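Local structure of metazoan TIR-STING fusion (Crassostrea gigas, 6WT6) at residues A[219-224]-A[330-335]; A[235-240]-A[341-346]; A[224-229]-A[282-287]; A[215-220]-A[348-353]. The protein joins a TIR domain to a STING ligand-binding domain in one chain, a fusion consistent with a role in innate immune signalling. One frame throughout, in Å; residues are numbered along the deposited sequence.

Contact 1 (A[219-224]-A[330-335]); sequences FFPQSC and VFYKDV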
# COMPACT_ATOMS: atom_id res chain seq x y z
N PHE A 219 -1.38 17.03 -9.96
CA PHE A 219 -2.76 16.98 -10.41
C PHE A 219 -3.37 15.62 -10.09
O PHE A 219 -2.78 14.58 -10.38
CB PHE A 219 -2.85 17.29 -11.90
CG PHE A 219 -2.55 18.73 -12.22
CD1 PHE A 219 -3.56 19.68 -12.20
CD2 PHE A 219 -1.25 19.14 -12.48
CE1 PHE A 219 -3.29 21.01 -12.47
CE2 PHE A 219 -0.98 20.47 -12.75
CZ PHE A 219 -1.99 21.40 -12.74
N PHE A 220 -4.56 15.66 -9.50
CA PHE A 220 -5.24 14.49 -8.95
C PHE A 220 -6.66 14.49 -9.49
O PHE A 220 -7.60 14.92 -8.80
CB PHE A 220 -5.20 14.52 -7.41
CG PHE A 220 -5.52 13.21 -6.74
CD1 PHE A 220 -6.49 12.35 -7.25
CD2 PHE A 220 -4.87 12.85 -5.57
CE1 PHE A 220 -6.78 11.15 -6.61
CE2 PHE A 220 -5.15 11.66 -4.93
CZ PHE A 220 -6.11 10.81 -5.46
N PRO A 221 -6.87 14.03 -10.72
CA PRO A 221 -8.23 13.90 -11.24
C PRO A 221 -9.01 12.84 -10.47
O PRO A 221 -8.48 11.78 -10.14
CB PRO A 221 -8.01 13.49 -12.70
CG PRO A 221 -6.67 12.82 -12.70
CD PRO A 221 -5.86 13.57 -11.69
N GLN A 222 -10.29 13.14 -10.20
CA GLN A 222 -11.09 12.23 -9.38
C GLN A 222 -11.24 10.86 -10.02
O GLN A 222 -11.34 9.85 -9.31
CB GLN A 222 -12.47 12.84 -9.12
CG GLN A 222 -13.36 11.97 -8.24
CD GLN A 222 -14.69 12.62 -7.93
OE1 GLN A 222 -14.96 13.74 -8.36
NE2 GLN A 222 -15.52 11.93 -7.17
N SER A 223 -11.27 10.79 -11.35
CA SER A 223 -11.37 9.49 -11.99
C SER A 223 -10.08 8.69 -11.90
O SER A 223 -10.08 7.50 -12.24
CB SER A 223 -11.76 9.64 -13.46
OG SER A 223 -10.64 10.04 -14.23
N CYS A 224 -8.99 9.33 -11.47
CA CYS A 224 -7.64 8.78 -11.39
C CYS A 224 -7.04 8.49 -12.77
O CYS A 224 -5.95 7.90 -12.85
CB CYS A 224 -7.59 7.51 -10.53
SG CYS A 224 -8.22 7.79 -8.86
N VAL A 330 -3.54 19.20 -6.50
CA VAL A 330 -4.72 19.80 -7.12
C VAL A 330 -5.71 18.67 -7.41
O VAL A 330 -5.61 17.99 -8.44
CB VAL A 330 -4.37 20.57 -8.41
CG1 VAL A 330 -5.62 21.20 -9.03
CG2 VAL A 330 -3.30 21.62 -8.13
N PHE A 331 -6.67 18.47 -6.51
CA PHE A 331 -7.75 17.53 -6.76
C PHE A 331 -8.88 18.24 -7.50
O PHE A 331 -9.27 19.35 -7.14
CB PHE A 331 -8.25 16.93 -5.44
CG PHE A 331 -9.33 15.90 -5.62
CD1 PHE A 331 -9.00 14.56 -5.75
CD2 PHE A 331 -10.67 16.26 -5.64
CE1 PHE A 331 -9.99 13.60 -5.91
CE2 PHE A 331 -11.66 15.31 -5.80
CZ PHE A 331 -11.32 13.98 -5.94
N TYR A 332 -9.43 17.58 -8.52
CA TYR A 332 -10.46 18.19 -9.33
C TYR A 332 -11.30 17.11 -9.99
O TYR A 332 -10.82 16.01 -10.25
CB TYR A 332 -9.86 19.12 -10.39
CG TYR A 332 -8.98 18.41 -11.39
CD1 TYR A 332 -7.63 18.16 -11.11
CD2 TYR A 332 -9.48 17.99 -12.62
CE1 TYR A 332 -6.82 17.51 -12.03
CE2 TYR A 332 -8.67 17.34 -13.54
CZ TYR A 332 -7.35 17.10 -13.24
OH TYR A 332 -6.55 16.45 -14.15
N LYS A 333 -12.56 17.46 -10.26
CA LYS A 333 -13.45 16.60 -11.04
C LYS A 333 -13.13 16.77 -12.52
O LYS A 333 -13.39 17.83 -13.10
CB LYS A 333 -14.92 16.95 -10.78
CG LYS A 333 -15.33 16.85 -9.32
CD LYS A 333 -16.85 16.94 -9.17
CE LYS A 333 -17.25 17.06 -7.70
NZ LYS A 333 -18.71 16.86 -7.50
N ASP A 334 -12.55 15.73 -13.12
CA ASP A 334 -12.18 15.78 -14.54
C ASP A 334 -13.41 15.43 -15.39
O ASP A 334 -13.51 14.34 -15.97
CB ASP A 334 -11.00 14.86 -14.81
CG ASP A 334 -11.20 13.47 -14.23
OD1 ASP A 334 -11.85 13.35 -13.18
OD2 ASP A 334 -10.69 12.50 -14.82
N VAL A 335 -14.34 16.38 -15.45
CA VAL A 335 -15.61 16.18 -16.14
C VAL A 335 -15.87 17.21 -17.23
O VAL A 335 -16.88 17.08 -17.95
CB VAL A 335 -16.80 16.17 -15.15
CG1 VAL A 335 -16.65 15.06 -14.12
CG2 VAL A 335 -16.95 17.53 -14.48

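Contact 2 (A[235-240]-A[341-346]); sequences SLIKHR and AMPRLI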
# COMPACT_ATOMS: atom_id res chain seq x y z
N SER A 235 -5.98 23.19 -25.09
CA SER A 235 -5.01 23.79 -25.98
C SER A 235 -4.52 25.14 -25.48
O SER A 235 -3.51 25.65 -26.00
CB SER A 235 -5.62 23.94 -27.37
OG SER A 235 -6.70 24.86 -27.35
N LEU A 236 -5.18 25.73 -24.48
CA LEU A 236 -4.73 26.98 -23.88
C LEU A 236 -3.65 26.78 -22.82
O LEU A 236 -3.15 27.77 -22.28
CB LEU A 236 -5.93 27.71 -23.27
CG LEU A 236 -7.01 28.09 -24.29
CD1 LEU A 236 -8.25 28.68 -23.62
CD2 LEU A 236 -6.43 29.06 -25.31
N ILE A 237 -3.29 25.54 -22.52
CA ILE A 237 -2.17 25.23 -21.63
C ILE A 237 -0.96 24.92 -22.51
O ILE A 237 -0.99 23.97 -23.31
CB ILE A 237 -2.50 24.04 -20.71
CG1 ILE A 237 -3.81 24.29 -19.96
CG2 ILE A 237 -1.35 23.79 -19.74
CD1 ILE A 237 -4.34 23.07 -19.23
N LYS A 238 0.10 25.71 -22.38
CA LYS A 238 1.22 25.69 -23.31
C LYS A 238 2.49 25.18 -22.65
O LYS A 238 2.86 25.64 -21.56
CB LYS A 238 1.47 27.08 -23.90
CG LYS A 238 0.30 27.67 -24.66
CD LYS A 238 0.71 28.96 -25.36
CE LYS A 238 -0.47 29.64 -26.04
NZ LYS A 238 -0.03 30.82 -26.84
N HIS A 239 3.16 24.23 -23.30
CA HIS A 239 4.48 23.80 -22.87
C HIS A 239 5.46 24.97 -22.94
O HIS A 239 5.53 25.67 -23.95
CB HIS A 239 4.97 22.65 -23.75
CG HIS A 239 4.72 21.29 -23.17
ND1 HIS A 239 3.56 20.58 -23.42
CD2 HIS A 239 5.48 20.51 -22.37
CE1 HIS A 239 3.63 19.41 -22.79
NE2 HIS A 239 4.78 19.35 -22.14
N ARG A 240 6.22 25.17 -21.86
CA ARG A 240 7.16 26.28 -21.77
C ARG A 240 8.57 25.83 -21.40
O ARG A 240 9.37 26.65 -20.93
CB ARG A 240 6.68 27.33 -20.77
CG ARG A 240 5.37 28.01 -21.14
CD ARG A 240 5.47 28.78 -22.45
NE ARG A 240 4.27 29.58 -22.69
CZ ARG A 240 4.06 30.32 -23.78
NH1 ARG A 240 4.95 30.35 -24.75
NH2 ARG A 240 2.94 31.02 -23.89
N ALA A 341 -12.04 25.63 -18.76
CA ALA A 341 -12.28 25.03 -17.45
C ALA A 341 -10.97 24.75 -16.73
O ALA A 341 -10.75 25.23 -15.61
CB ALA A 341 -13.11 23.76 -17.61
N MET A 342 -10.09 23.97 -17.34
CA MET A 342 -8.84 23.60 -16.67
C MET A 342 -7.92 24.82 -16.53
O MET A 342 -7.32 25.00 -15.47
CB MET A 342 -8.13 22.46 -17.41
CG MET A 342 -6.86 21.98 -16.73
SD MET A 342 -7.21 21.11 -15.19
CE MET A 342 -8.30 19.83 -15.79
N PRO A 343 -7.76 25.66 -17.56
CA PRO A 343 -7.00 26.91 -17.35
C PRO A 343 -7.49 27.76 -16.19
O PRO A 343 -6.67 28.30 -15.44
CB PRO A 343 -7.15 27.63 -18.70
CG PRO A 343 -7.20 26.52 -19.67
CD PRO A 343 -8.02 25.44 -19.00
N ARG A 344 -8.81 27.91 -16.03
CA ARG A 344 -9.31 28.74 -14.94
C ARG A 344 -9.06 28.11 -13.58
O ARG A 344 -8.83 28.82 -12.60
CB ARG A 344 -10.81 29.02 -15.13
CG ARG A 344 -11.39 29.95 -14.07
CD ARG A 344 -12.78 30.43 -14.45
NE ARG A 344 -12.78 31.24 -15.66
CZ ARG A 344 -13.17 30.80 -16.86
NH1 ARG A 344 -13.61 29.56 -17.00
NH2 ARG A 344 -13.13 31.61 -17.91
N LEU A 345 -9.10 26.78 -13.50
CA LEU A 345 -8.81 26.11 -12.25
C LEU A 345 -7.36 26.32 -11.84
O LEU A 345 -7.07 26.62 -10.67
CB LEU A 345 -9.13 24.62 -12.37
CG LEU A 345 -8.58 23.76 -11.23
CD1 LEU A 345 -9.24 24.13 -9.92
CD2 LEU A 345 -8.77 22.28 -11.55
N ILE A 346 -6.43 26.18 -12.79
CA ILE A 346 -5.01 26.29 -12.46
C ILE A 346 -4.65 27.73 -12.09
O ILE A 346 -3.90 27.96 -11.13
CB ILE A 346 -4.15 25.78 -13.63
CG1 ILE A 346 -4.46 24.31 -13.92
CG2 ILE A 346 -2.67 25.95 -13.32
CD1 ILE A 346 -3.71 23.75 -15.12

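Contact 3 (A[224-229]-A[282-287]); sequences CRCRDS and VIHTMF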
# COMPACT_ATOMS: atom_id res chain seq x y z
N CYS A 224 -8.99 9.33 -11.47
CA CYS A 224 -7.64 8.78 -11.39
C CYS A 224 -7.04 8.49 -12.77
O CYS A 224 -5.95 7.90 -12.85
CB CYS A 224 -7.59 7.51 -10.53
SG CYS A 224 -8.22 7.79 -8.86
N ARG A 225 -7.71 8.89 -13.85
CA ARG A 225 -7.14 8.77 -15.18
C ARG A 225 -6.07 9.83 -15.38
O ARG A 225 -6.36 11.03 -15.34
CB ARG A 225 -8.22 8.92 -16.25
CG ARG A 225 -9.09 7.70 -16.44
CD ARG A 225 -10.17 7.96 -17.48
NE ARG A 225 -11.02 9.09 -17.13
CZ ARG A 225 -11.93 9.62 -17.94
NH1 ARG A 225 -12.10 9.12 -19.16
NH2 ARG A 225 -12.66 10.65 -17.54
N CYS A 226 -4.84 9.39 -15.60
CA CYS A 226 -3.74 10.29 -15.91
C CYS A 226 -3.52 10.33 -17.42
O CYS A 226 -3.54 9.29 -18.08
CB CYS A 226 -2.46 9.87 -15.19
SG CYS A 226 -2.62 9.81 -13.39
N ARG A 227 -3.32 11.53 -17.94
CA ARG A 227 -3.01 11.74 -19.34
C ARG A 227 -1.50 11.93 -19.50
O ARG A 227 -0.77 12.11 -18.53
CB ARG A 227 -3.79 12.94 -19.88
CG ARG A 227 -5.28 12.87 -19.53
CD ARG A 227 -6.10 13.98 -20.15
NE ARG A 227 -6.32 13.75 -21.57
CZ ARG A 227 -7.16 14.46 -22.31
NH1 ARG A 227 -7.88 15.43 -21.77
NH2 ARG A 227 -7.30 14.18 -23.60
N ASP A 228 -1.04 11.85 -20.76
CA ASP A 228 0.40 11.97 -21.00
C ASP A 228 0.93 13.33 -20.58
O ASP A 228 2.08 13.44 -20.15
CB ASP A 228 0.71 11.71 -22.48
CG ASP A 228 0.74 10.23 -22.83
OD1 ASP A 228 1.19 9.42 -21.98
OD2 ASP A 228 0.33 9.89 -23.95
N SER A 229 0.11 14.37 -20.70
CA SER A 229 0.49 15.71 -20.30
C SER A 229 -0.75 16.43 -19.80
O SER A 229 -1.84 16.24 -20.35
CB SER A 229 1.12 16.48 -21.48
OG SER A 229 1.28 17.85 -21.16
N VAL A 282 0.92 7.64 -9.75
CA VAL A 282 0.56 6.41 -9.06
C VAL A 282 -0.95 6.19 -9.02
O VAL A 282 -1.41 5.04 -8.98
CB VAL A 282 1.18 6.40 -7.64
CG1 VAL A 282 0.50 7.42 -6.74
CG2 VAL A 282 1.11 5.00 -7.03
N ILE A 283 -1.75 7.26 -9.05
CA ILE A 283 -3.19 7.09 -8.95
C ILE A 283 -3.78 6.38 -10.16
O ILE A 283 -4.85 5.78 -10.07
CB ILE A 283 -3.91 8.44 -8.72
CG1 ILE A 283 -3.88 9.29 -9.98
CG2 ILE A 283 -3.27 9.18 -7.55
CD1 ILE A 283 -4.44 10.69 -9.80
N HIS A 284 -3.08 6.41 -11.30
CA HIS A 284 -3.57 5.74 -12.50
C HIS A 284 -3.76 4.24 -12.27
O HIS A 284 -4.56 3.60 -12.96
CB HIS A 284 -2.61 5.97 -13.67
CG HIS A 284 -3.20 5.64 -15.00
ND1 HIS A 284 -4.06 6.49 -15.66
CD2 HIS A 284 -3.05 4.55 -15.80
CE1 HIS A 284 -4.42 5.94 -16.81
NE2 HIS A 284 -3.82 4.77 -16.92
N THR A 285 -3.02 3.68 -11.31
CA THR A 285 -3.17 2.27 -10.97
C THR A 285 -4.59 1.96 -10.51
O THR A 285 -5.14 0.91 -10.87
CB THR A 285 -2.15 1.90 -9.89
OG1 THR A 285 -0.84 1.93 -10.45
CG2 THR A 285 -2.43 0.51 -9.31
N MET A 286 -5.19 2.86 -9.73
CA MET A 286 -6.56 2.63 -9.27
C MET A 286 -7.55 2.67 -10.43
O MET A 286 -8.53 1.92 -10.44
CB MET A 286 -6.93 3.66 -8.20
CG MET A 286 -6.30 3.38 -6.84
SD MET A 286 -6.54 4.69 -5.62
CE MET A 286 -5.44 5.96 -6.24
N PHE A 287 -7.32 3.53 -11.43
CA PHE A 287 -8.15 3.50 -12.63
C PHE A 287 -8.01 2.17 -13.36
O PHE A 287 -9.00 1.59 -13.80
CB PHE A 287 -7.78 4.65 -13.56
CG PHE A 287 -8.35 4.51 -14.94
CD1 PHE A 287 -9.71 4.66 -15.16
CD2 PHE A 287 -7.54 4.21 -16.02
CE1 PHE A 287 -10.25 4.53 -16.42
CE2 PHE A 287 -8.07 4.08 -17.30
CZ PHE A 287 -9.42 4.24 -17.50

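Contact 4 (A[215-220]-A[348-353]); sequences KLFLFF and NEIKNQ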
# COMPACT_ATOMS: atom_id res chain seq x y z
N LYS A 215 5.85 26.38 -5.97
CA LYS A 215 5.52 24.99 -5.68
C LYS A 215 5.35 24.17 -6.95
O LYS A 215 5.12 24.70 -8.05
CB LYS A 215 4.25 24.91 -4.84
CG LYS A 215 4.34 25.56 -3.46
CD LYS A 215 3.08 25.29 -2.66
CE LYS A 215 3.13 25.94 -1.28
NZ LYS A 215 3.24 27.43 -1.37
N LEU A 216 5.47 22.86 -6.79
CA LEU A 216 5.15 21.90 -7.83
C LEU A 216 3.69 21.48 -7.68
O LEU A 216 3.31 20.94 -6.63
CB LEU A 216 6.07 20.68 -7.74
CG LEU A 216 5.78 19.53 -8.71
CD1 LEU A 216 5.97 19.98 -10.15
CD2 LEU A 216 6.65 18.32 -8.40
N PHE A 217 2.89 21.75 -8.70
CA PHE A 217 1.46 21.43 -8.65
C PHE A 217 1.25 20.00 -9.13
O PHE A 217 1.63 19.65 -10.25
CB PHE A 217 0.66 22.43 -9.48
CG PHE A 217 0.57 23.79 -8.85
CD1 PHE A 217 -0.58 24.18 -8.17
CD2 PHE A 217 1.64 24.67 -8.89
CE1 PHE A 217 -0.67 25.42 -7.58
CE2 PHE A 217 1.56 25.91 -8.30
CZ PHE A 217 0.40 26.29 -7.64
N LEU A 218 0.66 19.18 -8.27
CA LEU A 218 0.44 17.76 -8.53
C LEU A 218 -1.04 17.54 -8.78
O LEU A 218 -1.87 17.84 -7.91
CB LEU A 218 0.93 16.91 -7.36
CG LEU A 218 2.40 17.04 -6.97
CD1 LEU A 218 2.63 16.39 -5.62
CD2 LEU A 218 3.30 16.42 -8.05
N PHE A 219 -1.38 17.03 -9.96
CA PHE A 219 -2.76 16.98 -10.41
C PHE A 219 -3.37 15.62 -10.09
O PHE A 219 -2.78 14.58 -10.38
CB PHE A 219 -2.85 17.29 -11.90
CG PHE A 219 -2.55 18.73 -12.22
CD1 PHE A 219 -3.56 19.68 -12.20
CD2 PHE A 219 -1.25 19.14 -12.48
CE1 PHE A 219 -3.29 21.01 -12.47
CE2 PHE A 219 -0.98 20.47 -12.75
CZ PHE A 219 -1.99 21.40 -12.74
N PHE A 220 -4.56 15.66 -9.50
CA PHE A 220 -5.24 14.49 -8.95
C PHE A 220 -6.66 14.49 -9.49
O PHE A 220 -7.60 14.92 -8.80
CB PHE A 220 -5.20 14.52 -7.41
CG PHE A 220 -5.52 13.21 -6.74
CD1 PHE A 220 -6.49 12.35 -7.25
CD2 PHE A 220 -4.87 12.85 -5.57
CE1 PHE A 220 -6.78 11.15 -6.61
CE2 PHE A 220 -5.15 11.66 -4.93
CZ PHE A 220 -6.11 10.81 -5.46
N ASN A 348 -6.55 29.85 -10.71
CA ASN A 348 -7.03 30.04 -9.35
C ASN A 348 -6.05 29.47 -8.33
O ASN A 348 -5.79 30.10 -7.30
CB ASN A 348 -8.41 29.40 -9.18
CG ASN A 348 -9.54 30.39 -9.41
OD1 ASN A 348 -9.84 31.21 -8.54
ND2 ASN A 348 -10.19 30.30 -10.56
N GLU A 349 -5.50 28.28 -8.60
CA GLU A 349 -4.57 27.68 -7.66
C GLU A 349 -3.25 28.43 -7.61
O GLU A 349 -2.67 28.61 -6.54
CB GLU A 349 -4.34 26.21 -8.00
CG GLU A 349 -5.38 25.27 -7.41
CD GLU A 349 -5.38 25.26 -5.89
OE1 GLU A 349 -4.39 25.71 -5.27
OE2 GLU A 349 -6.39 24.80 -5.31
N ILE A 350 -2.75 28.88 -8.77
CA ILE A 350 -1.49 29.61 -8.81
C ILE A 350 -1.60 30.91 -8.01
O ILE A 350 -0.70 31.26 -7.23
CB ILE A 350 -1.07 29.88 -10.26
CG1 ILE A 350 -0.74 28.57 -10.98
CG2 ILE A 350 0.11 30.84 -10.31
CD1 ILE A 350 -0.36 28.76 -12.43
N LYS A 351 -2.70 31.64 -8.19
CA LYS A 351 -2.88 32.90 -7.47
C LYS A 351 -3.05 32.66 -5.98
O LYS A 351 -2.56 33.45 -5.16
CB LYS A 351 -4.09 33.65 -8.04
CG LYS A 351 -3.90 34.12 -9.47
CD LYS A 351 -5.16 34.76 -10.03
CE LYS A 351 -4.93 35.26 -11.45
NZ LYS A 351 -6.14 35.92 -12.02
N ASN A 352 -3.72 31.57 -5.60
CA ASN A 352 -3.87 31.25 -4.18
C ASN A 352 -2.52 30.97 -3.54
O ASN A 352 -2.26 31.40 -2.40
CB ASN A 352 -4.80 30.04 -4.02
CG ASN A 352 -5.08 29.71 -2.57
OD1 ASN A 352 -5.59 30.54 -1.82
ND2 ASN A 352 -4.77 28.48 -2.18
N GLN A 353 -1.63 30.27 -4.25
CA GLN A 353 -0.33 29.95 -3.68
C GLN A 353 0.57 31.18 -3.63
O GLN A 353 1.41 31.29 -2.73
CB GLN A 353 0.33 28.83 -4.47
CG GLN A 353 -0.42 27.51 -4.39
CD GLN A 353 -0.64 27.06 -2.95
OE1 GLN A 353 0.25 27.18 -2.11
NE2 GLN A 353 -1.83 26.54 -2.67

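Contact 1 (A[219-224]-A[330-335])
The ends of strands 212-221 and 327-332 run parallel, their short axes 4.6 Å apart at 18°, with Phe219, Phe220 and Pro221 paired to Val330, Phe331 and Tyr332. Three backbone bonds set this register: Phe220 N to Val330 O (2.8 Å), Tyr332 N to Phe220 O, and Gln222 N to Tyr332 O, the last nearly along the carbonyl axis. On the face carrying Phe219, Val330 and Tyr332, the edge of the Phe219 ring meets Tyr332 CE1. The Tyr332 side chain takes the crowded position between backbone N and carbonyl carbon (chi1 62°), which brings its ring over the neighbouring strand; Pro221 CA sits over one face in a CH-pi contact, 4.0 Å from the ring centroid. On the other face Phe220 and Phe331 cross obliquely, CD1 to CD1 at 3.7 Å. The extended Gln222 chain lays CB and CG near Phe331 CZ. Beyond the strands, Asp334 grips the type I turn 221-224 with both carboxylate oxygens, each through its syn lone pair: OD1 accepts from Ser223 N at 3.2 Å, and OD2 from Ser223 OG at 2.5 Å. Ser223 OG also bonds to Arg225 NE. With two donors on its carboxylate, and Arg225 forming a long, weak ion pair, Asp334 is probably kept ionised, its two bonds fixing the carboxylate's rotation against the turn.

Contact 2 (A[235-240]-A[341-346])
The first turns of helix 341-356, which covers one face of the mixed sheet in the STING domain, meet residues 236-237, next to strand 238-243, an edge strand of that sheet within this chain. The contact is small, burying 171 Å² over both sides, and is entirely apolar, made of four carbon-carbon approaches. Ile237 carries most of it. Its CG1 branch lies anti to the carbonyl carbon (chi1 -53°) and the chain extends from there (chi2 169°), so that CD1 reaches the helix. This methyl of Ile237 is the tip of the approach: CD1 lies 3.7 Å from Met342 CG and, one helical turn on, 4.2 Å from Ile346 CD1. Nearer the backbone, Ile237 CG1 passes Pro343 CG at 4.1 Å, the two side chains crossing at about a right angle. Pro343 CG thus has two neighbours, since Leu236 CB, from the preceding residue, comes to 4.0 Å of it. Met342 begins with CG anti to the backbone N but bends at chi2 and chi3, so it is CG that comes closest to Ile237, while the sulfur end leads off to Tyr332 of strand 327-332. The helix is already regular here, with Ile346 N bonded to Met342 O, and that spacing puts Met342 and Ile346 on the same side. Tyr263 and Val265 of strand 260-266 add apolar cover beside Ile237 and Pro343. Such burial of a helix's apolar side against a sheet is characteristic of alpha/beta packing, here at the sheet edge of a STING ligand-binding domain.

Contact 3 (A[224-229]-A[282-287])
One directional bond joins the loop after strand 212-221 to the start of helix 284-291: Cys226 N donates to His284 ND1 at 3.0 Å, with an N-H...N angle of 171°. The donor lies only 12° out of the imidazole plane, so it meets the ring at its edge. His284 places the ring there with CG anti to its backbone N (chi1 -164°). A weaker polar contact is the CA-H...O approach of His284 CA to Cys224 O, 3.2 Å. A CH-pi contact is made by Arg225, whose CG sits over the centre of the Phe287 ring, 3.3 Å from the centroid; CD follows over the CE1 and CZ side, while the guanidinium is turned obliquely to the ring and takes its bond at Ser223 OG. Apolar and sulfur contacts fill the rest. Cys226 SG lies 3.7 Å from Ile283 CG1, and Cys224 SG reaches Met286 CE at 4.2 Å. Ile283 itself continues the packing to Phe220 and Pro221 of strand 212-221. Because ND1 accepts the hydrogen bond from the Cys226 N-H, that nitrogen is probably unprotonated, which would suit a neutral imidazole carrying its proton on NE2.

Contact 4 (A[215-220]-A[348-353])
Phe217 brings the tip of its ring, CZ and CE1, from strand 212-221 against helix 341-356, where CZ lies 3.6 Å from Gln353 CG and CE1 lies 3.8 Å from Glu349 CB. Phe217 CZ also stands 4.0 Å from Ile350 CA, so the ring tip touches three helix residues, two of them a turn apart. Phe217 and Gln353 slide past each other in opposite directions, with ring and amide planes 74° apart. The Gln353 chain bends at chi2 (-55°), which turns its amide toward Lys215. There Lys215 NZ donates to Gln353 OE1 at 3.1 Å, in the carbonyl plane, the two chains crossing at about a right angle. The stronger partner of this ammonium is Glu357, by a salt bridge, so Gln353 supplies a second, neutral acceptor for a buried charge. Lys328 and Val330 of strand 327-332 flank Phe217, and Phe275 of strand 272-279 lies beside Ile350. The short axes of strand and helix are 10.9 Å apart, near the usual separation of layers, and their N-to-C directions are 142° apart, nearer antiparallel than parallel: this is helix-on-sheet packing of an alpha/beta fold, in the STING domain.

How the contacts relate
All four contacts lie in the STING ligand-binding domain but join different parts of it. Contact 1 joins neighbouring strands, whereas contacts 2 and 4 both seat helix 341-356, one at its start against the sheet edge, the other further along against strand 212-221. Contacts 1 and 4 share that strand, with Phe219 and Phe220. Contacts 2 and 4 are buried, 1 and 3 partly so. Chemistry follows place: contact 1 combines three backbone bonds with a carboxylate gripping a turn, contact 2 is purely apolar, contact 4 pairs a ring tip with one lysine-amide bond, and in contact 3 a histidine at the helix accepts from a loop amide. Ile283 against Phe220 ties in contact 3.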